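Local coordinates for protein alcohol dehydrogenase IV (Corynebacterium glutamicum, PDB 3IV7) that probably acts as an NAD-dependent maleylacetate reductase or alcohol dehydrogenase of the metal-binding, iron-containing alcohol dehydrogenase family, at residues K39-A52 with A56-V68. Numbering follows the deposited sequence.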
loop_
_atom_site.group_PDB
_atom_site.type_symbol
_atom_site.label_atom_id
_atom_site.label_comp_id
_atom_site.label_asym_id
_atom_site.label_seq_id
_atom_site.Cartn_x
_atom_site.Cartn_y
_atom_site.Cartn_z
ATOM N N LYS A 39 2.126 -25.226 17.761
ATOM C CA LYS A 39 0.985 -26.097 17.465
ATOM C C LYS A 39 0.213 -25.595 16.274
ATOM O O LYS A 39 -0.852 -25.000 16.412
ATOM C CB LYS A 39 0.068 -26.227 18.681
ATOM C CG LYS A 39 0.709 -26.942 19.865
ATOM C CD LYS A 39 -0.304 -27.703 20.690
ATOM C CE LYS A 39 -0.662 -29.044 20.048
ATOM N NZ LYS A 39 -1.509 -29.875 20.951
ATOM N N VAL A 40 0.750 -25.914 15.098
ATOM C CA VAL A 40 0.267 -25.467 13.848
ATOM C C VAL A 40 -0.878 -26.335 13.328
ATOM O O VAL A 40 -0.820 -27.574 13.364
ATOM C CB VAL A 40 1.404 -25.508 12.792
ATOM C CG1 VAL A 40 0.894 -25.029 11.421
ATOM C CG2 VAL A 40 2.624 -24.674 13.256
HETATM N N MSE A 41 -1.905 -25.674 12.820
HETATM C CA MSE A 41 -3.016 -26.343 12.171
HETATM C C MSE A 41 -3.005 -25.979 10.699
HETATM O O MSE A 41 -3.075 -24.799 10.344
HETATM C CB MSE A 41 -4.325 -25.915 12.809
HETATM C CG MSE A 41 -5.629 -26.516 12.173
HETATM SE SE MSE A 41 -7.162 -25.929 13.238
HETATM C CE MSE A 41 -8.648 -26.722 12.276
ATOM N N VAL A 42 -2.888 -26.992 9.838
ATOM C CA VAL A 42 -2.936 -26.782 8.388
ATOM C C VAL A 42 -4.340 -27.131 7.870
ATOM O O VAL A 42 -4.897 -28.206 8.169
ATOM C CB VAL A 42 -1.873 -27.616 7.645
ATOM C CG1 VAL A 42 -2.064 -27.514 6.154
ATOM C CG2 VAL A 42 -0.456 -27.144 8.021
ATOM N N ILE A 43 -4.907 -26.211 7.117
ATOM C CA ILE A 43 -6.255 -26.346 6.606
ATOM C C ILE A 43 -6.162 -26.428 5.104
ATOM O O ILE A 43 -5.621 -25.524 4.462
ATOM C CB ILE A 43 -7.135 -25.117 7.011
ATOM C CG1 ILE A 43 -7.256 -25.028 8.515
ATOM C CG2 ILE A 43 -8.528 -25.195 6.343
ATOM C CD1 ILE A 43 -7.551 -23.659 9.025
ATOM N N ALA A 44 -6.719 -27.484 4.536
ATOM C CA ALA A 44 -6.689 -27.675 3.086
ATOM C C ALA A 44 -7.759 -28.713 2.696
ATOM O O ALA A 44 -7.960 -29.669 3.401
ATOM C CB ALA A 44 -5.276 -28.170 2.637
ATOM N N GLY A 45 -8.458 -28.482 1.597
ATOM C CA GLY A 45 -9.424 -29.453 1.106
ATOM C C GLY A 45 -8.702 -30.708 0.640
ATOM O O GLY A 45 -7.495 -30.665 0.318
ATOM N N GLU A 46 -9.429 -31.825 0.622
ATOM C CA GLU A 46 -8.877 -33.144 0.230
ATOM C C GLU A 46 -8.058 -33.075 -1.045
ATOM O O GLU A 46 -7.005 -33.667 -1.131
ATOM C CB GLU A 46 -10.015 -34.147 0.046
ATOM C CG GLU A 46 -10.740 -34.523 1.350
ATOM C CD GLU A 46 -12.125 -35.173 1.108
ATOM O OE1 GLU A 46 -12.366 -35.678 -0.015
ATOM O OE2 GLU A 46 -12.963 -35.171 2.051
ATOM N N ARG A 47 -8.528 -32.303 -2.018
ATOM C CA ARG A 47 -7.850 -32.179 -3.280
ATOM C C ARG A 47 -6.561 -31.343 -3.199
ATOM O O ARG A 47 -5.819 -31.291 -4.166
ATOM C CB ARG A 47 -8.778 -31.551 -4.328
ATOM C CG ARG A 47 -9.987 -32.397 -4.692
ATOM C CD ARG A 47 -10.960 -31.593 -5.560
ATOM N N GLU A 48 -6.342 -30.626 -2.091
ATOM C CA GLU A 48 -5.108 -29.864 -1.925
ATOM C C GLU A 48 -4.224 -30.422 -0.840
ATOM O O GLU A 48 -3.156 -29.883 -0.584
ATOM C CB GLU A 48 -5.395 -28.394 -1.607
ATOM C CG GLU A 48 -5.654 -27.522 -2.833
ATOM C CD GLU A 48 -7.095 -27.552 -3.258
ATOM O OE1 GLU A 48 -7.961 -27.104 -2.458
ATOM O OE2 GLU A 48 -7.356 -27.984 -4.401
HETATM N N MSE A 49 -4.672 -31.469 -0.164
HETATM C CA MSE A 49 -3.918 -31.986 0.963
HETATM C C MSE A 49 -2.535 -32.522 0.617
HETATM O O MSE A 49 -1.606 -32.359 1.395
HETATM C CB MSE A 49 -4.707 -33.056 1.711
HETATM C CG MSE A 49 -5.397 -32.516 2.929
HETATM SE SE MSE A 49 -4.153 -31.765 4.253
HETATM C CE MSE A 49 -5.585 -31.218 5.564
ATOM N N SER A 50 -2.418 -33.232 -0.498
ATOM C CA SER A 50 -1.114 -33.755 -0.919
ATOM C C SER A 50 -0.134 -32.591 -1.063
ATOM O O SER A 50 0.974 -32.631 -0.570
ATOM C CB SER A 50 -1.244 -34.512 -2.244
ATOM O OG SER A 50 0.014 -34.785 -2.802
ATOM N N ILE A 51 -0.594 -31.548 -1.711
ATOM C CA ILE A 51 0.176 -30.362 -1.896
ATOM C C ILE A 51 0.449 -29.622 -0.551
ATOM O O ILE A 51 1.504 -29.096 -0.363
ATOM C CB ILE A 51 -0.523 -29.456 -2.864
ATOM C CG1 ILE A 51 -0.334 -30.008 -4.273
ATOM C CG2 ILE A 51 0.028 -28.070 -2.783
ATOM N N ALA A 52 -0.513 -29.639 0.367
ATOM C CA ALA A 52 -0.344 -28.999 1.677
ATOM C C ALA A 52 0.705 -29.721 2.483
ATOM O O ALA A 52 1.473 -29.102 3.179
ATOM C CB ALA A 52 -1.678 -28.938 2.458
ATOM N N ALA A 56 4.065 -27.906 3.932
ATOM C CA ALA A 56 4.416 -27.914 5.349
ATOM C C ALA A 56 5.524 -28.941 5.705
ATOM O O ALA A 56 5.683 -29.280 6.875
ATOM C CB ALA A 56 3.170 -28.183 6.182
ATOM N N SER A 57 6.277 -29.425 4.700
ATOM C CA SER A 57 7.279 -30.471 4.916
ATOM C C SER A 57 8.469 -30.022 5.776
ATOM O O SER A 57 9.202 -30.854 6.288
ATOM C CB SER A 57 7.803 -31.012 3.579
ATOM O OG SER A 57 8.441 -29.979 2.849
ATOM N N GLU A 58 8.667 -28.724 5.922
ATOM C CA GLU A 58 9.752 -28.241 6.750
ATOM C C GLU A 58 9.290 -27.790 8.124
ATOM O O GLU A 58 10.083 -27.210 8.876
ATOM C CB GLU A 58 10.499 -27.104 6.060
ATOM C CG GLU A 58 11.020 -27.427 4.663
ATOM C CD GLU A 58 12.018 -26.407 4.180
ATOM O OE1 GLU A 58 12.900 -26.024 4.976
ATOM O OE2 GLU A 58 11.915 -25.966 3.017
ATOM N N ILE A 59 8.023 -28.053 8.472
ATOM C CA ILE A 59 7.527 -27.722 9.815
ATOM C C ILE A 59 6.810 -28.876 10.475
ATOM O O ILE A 59 6.465 -29.864 9.828
ATOM C CB ILE A 59 6.573 -26.471 9.814
ATOM C CG1 ILE A 59 5.291 -26.727 8.986
ATOM C CG2 ILE A 59 7.301 -25.250 9.306
ATOM C CD1 ILE A 59 4.144 -25.621 9.249
ATOM N N GLU A 60 6.579 -28.739 11.779
ATOM C CA GLU A 60 5.806 -29.700 12.526
ATOM C C GLU A 60 4.364 -29.223 12.489
ATOM O O GLU A 60 4.089 -28.054 12.726
ATOM C CB GLU A 60 6.266 -29.773 13.994
ATOM C CG GLU A 60 7.799 -29.899 14.227
ATOM C CD GLU A 60 8.346 -31.272 13.910
ATOM O OE1 GLU A 60 7.780 -31.964 13.037
ATOM O OE2 GLU A 60 9.366 -31.655 14.528
ATOM N N VAL A 61 3.452 -30.128 12.195
ATOM C CA VAL A 61 2.059 -29.793 12.099
ATOM C C VAL A 61 1.286 -30.581 13.126
ATOM O O VAL A 61 1.340 -31.813 13.137
ATOM C CB VAL A 61 1.529 -30.101 10.726
ATOM C CG1 VAL A 61 -0.001 -30.013 10.715
ATOM C CG2 VAL A 61 2.162 -29.123 9.666
ATOM N N ALA A 62 0.556 -29.873 13.987
ATOM C CA ALA A 62 -0.230 -30.511 15.050
ATOM C C ALA A 62 -1.513 -31.124 14.511
ATOM O O ALA A 62 -1.920 -32.189 14.928
ATOM C CB ALA A 62 -0.553 -29.496 16.132
ATOM N N ILE A 63 -2.173 -30.423 13.613
ATOM C CA ILE A 63 -3.457 -30.882 13.072
ATOM C C ILE A 63 -3.545 -30.598 11.582
ATOM O O ILE A 63 -3.169 -29.504 11.127
ATOM C CB ILE A 63 -4.664 -30.146 13.761
ATOM C CG1 ILE A 63 -4.841 -30.603 15.208
ATOM C CG2 ILE A 63 -5.954 -30.382 12.956
ATOM C CD1 ILE A 63 -5.352 -32.092 15.363
ATOM N N TRP A 64 -4.035 -31.588 10.830
ATOM C CA TRP A 64 -4.363 -31.436 9.408
ATOM C C TRP A 64 -5.888 -31.491 9.298
ATOM O O TRP A 64 -6.496 -32.479 9.693
ATOM C CB TRP A 64 -3.778 -32.571 8.585
ATOM C CG TRP A 64 -2.314 -32.745 8.740
ATOM C CD1 TRP A 64 -1.685 -33.533 9.637
ATOM C CD2 TRP A 64 -1.301 -32.175 7.921
ATOM N NE1 TRP A 64 -0.330 -33.456 9.465
ATOM C CE2 TRP A 64 -0.068 -32.644 8.399
ATOM C CE3 TRP A 64 -1.314 -31.276 6.848
ATOM C CZ2 TRP A 64 1.140 -32.254 7.847
ATOM C CZ3 TRP A 64 -0.122 -30.916 6.276
ATOM C CH2 TRP A 64 1.101 -31.396 6.787
ATOM N N HIS A 65 -6.497 -30.433 8.790
ATOM C CA HIS A 65 -7.937 -30.337 8.767
ATOM C C HIS A 65 -8.392 -30.185 7.344
ATOM O O HIS A 65 -8.008 -29.220 6.671
ATOM C CB HIS A 65 -8.380 -29.139 9.617
ATOM C CG HIS A 65 -9.860 -29.010 9.760
ATOM N ND1 HIS A 65 -10.580 -29.704 10.712
ATOM C CD2 HIS A 65 -10.761 -28.256 9.079
ATOM C CE1 HIS A 65 -11.861 -29.391 10.603
ATOM N NE2 HIS A 65 -11.998 -28.516 9.621
ATOM N N ASP A 66 -9.193 -31.148 6.854
ATOM C CA ASP A 66 -9.629 -31.115 5.472
ATOM C C ASP A 66 -11.097 -30.822 5.200
ATOM O O ASP A 66 -11.502 -30.773 4.017
ATOM C CB ASP A 66 -9.155 -32.348 4.696
ATOM C CG ASP A 66 -9.813 -33.658 5.161
ATOM O OD1 ASP A 66 -10.771 -33.646 5.968
ATOM O OD2 ASP A 66 -9.341 -34.713 4.700
ATOM N N GLU A 67 -11.882 -30.503 6.236
ATOM C CA GLU A 67 -13.295 -30.182 5.996
ATOM C C GLU A 67 -13.474 -28.756 5.513
ATOM O O GLU A 67 -13.786 -27.875 6.274
ATOM C CB GLU A 67 -14.196 -30.463 7.213
ATOM C CG GLU A 67 -15.661 -30.273 6.838
ATOM C CD GLU A 67 -16.645 -30.472 7.969
ATOM O OE1 GLU A 67 -16.267 -30.410 9.154
ATOM O OE2 GLU A 67 -17.839 -30.630 7.651
ATOM N N VAL A 68 -13.281 -28.557 4.222
ATOM C CA VAL A 68 -13.414 -27.272 3.601
ATOM C C VAL A 68 -14.662 -27.360 2.756
ATOM O O VAL A 68 -14.804 -28.280 1.972
ATOM C CB VAL A 68 -12.183 -26.956 2.731
ATOM C CG1 VAL A 68 -12.393 -25.683 1.884
ATOM C CG2 VAL A 68 -10.938 -26.866 3.607
HETATM O O HOH W 1 -12.269 -31.705 1.453
#
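Val42 and Trp64 meet at the middle of a beta-alpha-beta unit, a worked example of how parallel strands and their connecting helix share one core. Strands 40-43 and 63-65 run parallel, and helix 49-55 covers the face bearing Val42 and Trp64. The backbone ladder alternates: Val42 N donates to Ile63 O at 2.8 Å, Val42 O accepts from His65 N, and Ala44 N reaches His65 O. At the start of the ladder, Val40 O is gripped twice, by Ala62 N and Ile63 N, both in its carbonyl plane.

On the helix-covered face, Val42 CB lies 3.8 Å from Trp64 CE3, approaching the indole obliquely. With CG1 anti to the backbone N (chi1 173°), Val42 has CG2 beside that N, anti to the carbonyl carbon, and this methyl meets Val61 CG2 at 3.7 Å and more loosely touches Ala56 CB. Val61 CG1 covers one face of the indole, while Ala52 O sits at the ring's edge, in plane. Selenomethionine Met49 puts SE 3.9 Å from Trp64 CE3, an oblique Met-aromatic contact, and its bent chain brings CE beside Trp64 CB and His65 O. His53, from the same helix, stacks on the indole.

The other face carries Met41, Ile43, Ile63 and His65. Selenomethionine Met41 is fully extended (chi1 178°) and runs alongside His65, laying CE over the imidazole face in a CH-pi contact, 4.0 Å from the ring centroid. Helices 74-86 and 98-111 pack on this face, through Val83 and Ala80 and through Ile107 and Leu103. Strand 91-96 flanks 40-43, leaving 63-65 outermost in the chain's six-stranded parallel sheet. Beyond the ladder, one water accepts from Glu46 N at 3.0 Å and donates to Asp66 O at 2.8 Å.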